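Local coordinates for putative uncharacterized protein (Chaetomium thermophilum, PDB 5T8V) that probably acts in loading cohesin onto chromatin, as the C-terminal, HEAT-repeat part of an Scc2/Nipped-B sister chromatid cohesion protein, at residues L514-L517 with Q518-S521; V504-G508 with P509-T513. All blocks are in the same frame, centred on the assembly; numbering follows the deposited sequence.

Contact 1. Residues L514-L517 with Q518-S521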
loop_
_atom_site.group_PDB
_atom_site.type_symbol
_atom_site.label_atom_id
_atom_site.label_comp_id
_atom_site.label_asym_id
_atom_site.label_seq_id
_atom_site.Cartn_x
_atom_site.Cartn_y
_atom_site.Cartn_z
ATOM N N LEU A 514 -9.207 -20.705 35.458
ATOM C CA LEU A 514 -9.447 -22.082 35.873
ATOM C C LEU A 514 -10.692 -22.195 36.744
ATOM O O LEU A 514 -11.437 -23.176 36.642
ATOM C CB LEU A 514 -8.222 -22.627 36.604
ATOM C CG LEU A 514 -7.069 -23.040 35.688
ATOM C CD1 LEU A 514 -5.799 -23.275 36.494
ATOM C CD2 LEU A 514 -7.434 -24.290 34.900
ATOM N N GLU A 515 -10.937 -21.209 37.608
ATOM C CA GLU A 515 -12.130 -21.254 38.448
ATOM C C GLU A 515 -13.392 -21.086 37.613
ATOM O O GLU A 515 -14.420 -21.712 37.897
ATOM C CB GLU A 515 -12.051 -20.177 39.531
ATOM C CG GLU A 515 -10.955 -20.418 40.561
ATOM C CD GLU A 515 -11.225 -21.628 41.434
ATOM O OE1 GLU A 515 -12.346 -22.179 41.366
ATOM O OE2 GLU A 515 -10.314 -22.032 42.187
ATOM N N TYR A 516 -13.333 -20.250 36.577
ATOM C CA TYR A 516 -14.464 -20.117 35.667
ATOM C C TYR A 516 -14.745 -21.439 34.963
ATOM O O TYR A 516 -15.860 -21.978 35.035
ATOM C CB TYR A 516 -14.186 -19.007 34.652
ATOM C CG TYR A 516 -15.262 -18.852 33.604
ATOM C CD1 TYR A 516 -16.478 -18.252 33.910
ATOM C CD2 TYR A 516 -15.062 -19.302 32.306
ATOM C CE1 TYR A 516 -17.466 -18.108 32.952
ATOM C CE2 TYR A 516 -16.045 -19.162 31.340
ATOM C CZ TYR A 516 -17.243 -18.565 31.669
ATOM O OH TYR A 516 -18.219 -18.426 30.708
ATOM N N LEU A 517 -13.734 -21.985 34.279
ATOM C CA LEU A 517 -13.908 -23.273 33.618
ATOM C C LEU A 517 -14.408 -24.331 34.591
ATOM O O LEU A 517 -15.187 -25.211 34.209
ATOM C CB LEU A 517 -12.592 -23.724 32.979
ATOM C CG LEU A 517 -12.034 -22.860 31.848
ATOM C CD1 LEU A 517 -10.728 -23.448 31.354
ATOM C CD2 LEU A 517 -13.021 -22.736 30.700
ATOM N N GLN A 518 -13.977 -24.259 35.852
ATOM C CA GLN A 518 -14.443 -25.204 36.859
ATOM C C GLN A 518 -15.935 -25.039 37.109
ATOM O O GLN A 518 -16.695 -26.013 37.066
ATOM C CB GLN A 518 -13.659 -25.010 38.156
ATOM C CG GLN A 518 -13.975 -26.034 39.234
ATOM C CD GLN A 518 -13.439 -27.410 38.898
ATOM O OE1 GLN A 518 -12.252 -27.686 39.077
ATOM N NE2 GLN A 518 -14.311 -28.283 38.405
ATOM N N SER A 519 -16.373 -23.806 37.377
ATOM C CA SER A 519 -17.792 -23.567 37.618
ATOM C C SER A 519 -18.636 -24.063 36.451
ATOM O O SER A 519 -19.678 -24.695 36.657
ATOM C CB SER A 519 -18.046 -22.081 37.864
ATOM O OG SER A 519 -18.017 -21.351 36.650
ATOM N N ARG A 520 -18.204 -23.792 35.215
ATOM C CA ARG A 520 -18.972 -24.270 34.068
ATOM C C ARG A 520 -18.863 -25.780 33.911
ATOM O O ARG A 520 -19.787 -26.414 33.388
ATOM C CB ARG A 520 -18.517 -23.570 32.789
ATOM C CG ARG A 520 -18.806 -22.081 32.783
ATOM C CD ARG A 520 -19.238 -21.589 31.412
ATOM N NE ARG A 520 -18.270 -21.927 30.369
ATOM C CZ ARG A 520 -18.443 -22.855 29.429
ATOM N NH1 ARG A 520 -19.560 -23.570 29.362
ATOM N NH2 ARG A 520 -17.486 -23.064 28.539
ATOM N N SER A 521 -17.758 -26.372 34.348
ATOM C CA SER A 521 -17.609 -27.821 34.306
ATOM C C SER A 521 -18.503 -28.456 35.364
ATOM O O SER A 521 -18.340 -29.622 35.713
ATOM C CB SER A 521 -16.148 -28.223 34.523
ATOM O OG SER A 521 -15.962 -29.611 34.310
#
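Two first torsions bring Tyr-516 and Arg-520 together: the tyrosine swings its ring anti to the backbone N (chi1 176°), toward the C-terminal end of the helix, while Arg-520 sets CG anti to its carbonyl carbon (chi1 -65°) and reaches back. The setting is an i to i+4 pair on an alpha-helix, in the last turns of helix 509-520 of this HEAT-repeat protein. Bends at chi2 and chi3 lead the Arg-520 chain along the tyrosine ring: CG lies over one face, and CD runs out beside OH. The CH-pi contact puts Arg-520 CG 4.2 Å from the centroid of the Tyr-516 ring, displaced toward the rim. Further out, CD of Arg-520 comes 3.4 Å from Tyr-516 OH, and Arg-520 NE sits 3.7 Å from Tyr-516 CE2. The guanidinium does not lie flat on the ring: the two planes stand 52° apart, with CE2 meeting the edge of the guanidinium. Its NH2 makes a salt bridge to Asp-420, while NE remains beside the ring. The ring also packs on Pro-590 and Ala-593 of helix 590-602. On another flank of the helix, Leu-514 reaches Ile-536, Ile-537 and Trp-540 of helix 527-550, and Leu-517 touches Pro-419. The backbone keeps helical i to i+4 bonding through this stretch, with Gln-518 N 2.9 Å from Leu-514 O and Ser-519 N 2.9 Å from Glu-515 O. Tyr-516 O carries two bonds. Arg-520 N approaches it at 3.0 Å, nearly in line with the C=O; the second donor is the serine hydroxyl, folded back over its own backbone, with Ser-519 OG lying 2.8 Å from Tyr-516 O, in the carbonyl plane and on a lone pair.

Contact 2. Residues V504-G508 with P509-T513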
loop_
_atom_site.group_PDB
_atom_site.type_symbol
_atom_site.label_atom_id
_atom_site.label_comp_id
_atom_site.label_asym_id
_atom_site.label_seq_id
_atom_site.Cartn_x
_atom_site.Cartn_y
_atom_site.Cartn_z
ATOM N N VAL A 504 1.454 -15.209 37.013
ATOM C CA VAL A 504 1.369 -16.552 37.575
ATOM C C VAL A 504 0.930 -16.474 39.031
ATOM O O VAL A 504 1.017 -17.462 39.769
ATOM C CB VAL A 504 2.714 -17.291 37.443
ATOM C CG1 VAL A 504 3.129 -17.376 35.980
ATOM C CG2 VAL A 504 3.796 -16.602 38.272
ATOM N N ALA A 505 0.452 -15.305 39.452
ATOM C CA ALA A 505 0.041 -15.117 40.835
ATOM C C ALA A 505 -1.073 -16.091 41.203
ATOM O O ALA A 505 -1.881 -16.499 40.364
ATOM C CB ALA A 505 -0.425 -13.681 41.058
ATOM N N TRP A 506 -1.111 -16.457 42.486
ATOM C CA TRP A 506 -2.087 -17.432 42.963
ATOM C C TRP A 506 -3.515 -16.944 42.765
ATOM O O TRP A 506 -4.416 -17.751 42.512
ATOM C CB TRP A 506 -1.829 -17.737 44.439
ATOM C CG TRP A 506 -2.736 -18.769 45.011
ATOM C CD1 TRP A 506 -3.566 -18.628 46.082
ATOM C CD2 TRP A 506 -2.913 -20.109 44.540
ATOM N NE1 TRP A 506 -4.246 -19.800 46.311
ATOM C CE2 TRP A 506 -3.862 -20.725 45.377
ATOM C CE3 TRP A 506 -2.357 -20.848 43.492
ATOM C CZ2 TRP A 506 -4.269 -22.045 45.197
ATOM C CZ3 TRP A 506 -2.760 -22.153 43.317
ATOM C CH2 TRP A 506 -3.707 -22.741 44.163
ATOM N N THR A 507 -3.747 -15.637 42.882
ATOM C CA THR A 507 -5.071 -15.057 42.695
ATOM C C THR A 507 -5.167 -14.259 41.401
ATOM O O THR A 507 -6.014 -13.367 41.288
ATOM C CB THR A 507 -5.434 -14.166 43.882
ATOM O OG1 THR A 507 -4.536 -13.051 43.939
ATOM C CG2 THR A 507 -5.350 -14.946 45.184
ATOM N N GLY A 508 -4.318 -14.568 40.422
ATOM C CA GLY A 508 -4.243 -13.805 39.201
ATOM C C GLY A 508 -5.085 -14.381 38.079
ATOM O O GLY A 508 -6.078 -15.079 38.311
ATOM N N PRO A 509 -4.696 -14.099 36.829
ATOM C CA PRO A 509 -5.553 -14.499 35.699
ATOM C C PRO A 509 -5.684 -16.002 35.526
ATOM O O PRO A 509 -6.780 -16.484 35.220
ATOM C CB PRO A 509 -4.868 -13.839 34.493
ATOM C CG PRO A 509 -3.457 -13.633 34.919
ATOM C CD PRO A 509 -3.510 -13.349 36.383
ATOM N N TYR A 510 -4.598 -16.762 35.692
ATOM C CA TYR A 510 -4.699 -18.214 35.577
ATOM C C TYR A 510 -5.729 -18.766 36.556
ATOM O O TYR A 510 -6.601 -19.562 36.182
ATOM C CB TYR A 510 -3.334 -18.855 35.818
ATOM C CG TYR A 510 -2.400 -18.769 34.636
ATOM C CD1 TYR A 510 -2.445 -19.716 33.623
ATOM C CD2 TYR A 510 -1.473 -17.741 34.528
ATOM C CE1 TYR A 510 -1.598 -19.642 32.539
ATOM C CE2 TYR A 510 -0.619 -17.660 33.446
ATOM C CZ TYR A 510 -0.687 -18.612 32.457
ATOM O OH TYR A 510 0.159 -18.537 31.379
ATOM N N ARG A 511 -5.645 -18.342 37.818
ATOM C CA ARG A 511 -6.615 -18.765 38.821
ATOM C C ARG A 511 -8.040 -18.468 38.372
ATOM O O ARG A 511 -8.917 -19.334 38.443
ATOM C CB ARG A 511 -6.322 -18.067 40.147
ATOM C CG ARG A 511 -7.185 -18.540 41.309
ATOM C CD ARG A 511 -6.663 -19.829 41.918
ATOM N NE ARG A 511 -6.609 -19.726 43.374
ATOM C CZ ARG A 511 -7.584 -20.095 44.196
ATOM N NH1 ARG A 511 -8.708 -20.613 43.721
ATOM N NH2 ARG A 511 -7.431 -19.947 45.504
ATOM N N ALA A 512 -8.292 -17.239 37.915
ATOM C CA ALA A 512 -9.648 -16.851 37.538
ATOM C C ALA A 512 -10.155 -17.692 36.373
ATOM O O ALA A 512 -11.292 -18.179 36.391
ATOM C CB ALA A 512 -9.691 -15.365 37.185
ATOM N N THR A 513 -9.321 -17.870 35.345
ATOM C CA THR A 513 -9.721 -18.680 34.201
ATOM C C THR A 513 -10.065 -20.098 34.635
ATOM O O THR A 513 -11.103 -20.648 34.246
ATOM C CB THR A 513 -8.607 -18.692 33.154
ATOM O OG1 THR A 513 -8.262 -17.348 32.802
ATOM C CG2 THR A 513 -9.050 -19.433 31.903
#
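Gly-508 O accepts Ala-512 N at 3.1 Å, the one hydrogen bond between 504-508 and 509-513. This is a helix start: Gly-508 holds the N-cap position, and the type I beta turn Ala-505 to Gly-508 leads into it, closed by Gly-508 N on Ala-505 O. Next along, Pro-509 O takes two bonds from Thr-513, one from its N; Thr-513 OG1 lies 3.0 Å from Pro-509 O, coming from above the carbonyl plane. From the first turn of the helix, Arg-511 reaches back to Trp-506 in the turn. With CG anti to N (chi1 -174°), its aliphatic chain runs alongside Trp-506 O, and bends at chi2 and chi3 then bring NE over one face of the indole. In an off-centre cation-pi contact, Arg-511 CZ lies 4.3 Å from the centroid of the Trp-506 five-membered ring. Ring and guanidinium planes stand 53° apart. NH1 is held by a salt bridge to Glu-515. A leucine in place of Trp-506 would probably leave the Arg-511 guanidinium without its aromatic face and freer to turn. The indole packs against helix 556-574, where Arg-568 makes another cation-pi contact; Tyr-510 stacks on Trp-540 of helix 527-550, and Pro-509 meets helix 590-602.

Contacts 1 and 2 follow each other along one piece of chain, their centres 13 Å apart, and share helix 509-520. Contact 2 comes first, turning the chain out of helix 500-503 and starting the new helix; contact 1 takes up directly at Leu-514 and runs through its closing turns. Both face helices 527-550 and 590-602, so one short helix is held against the same two neighbours from its beginning to near its end. The pair lies more than 40 Å from the centre of this elongated, mostly helical chain, in its N-terminal half. Together they start and finish one helix that packs on its neighbours within the helical stacking of the HEAT-repeat fragment.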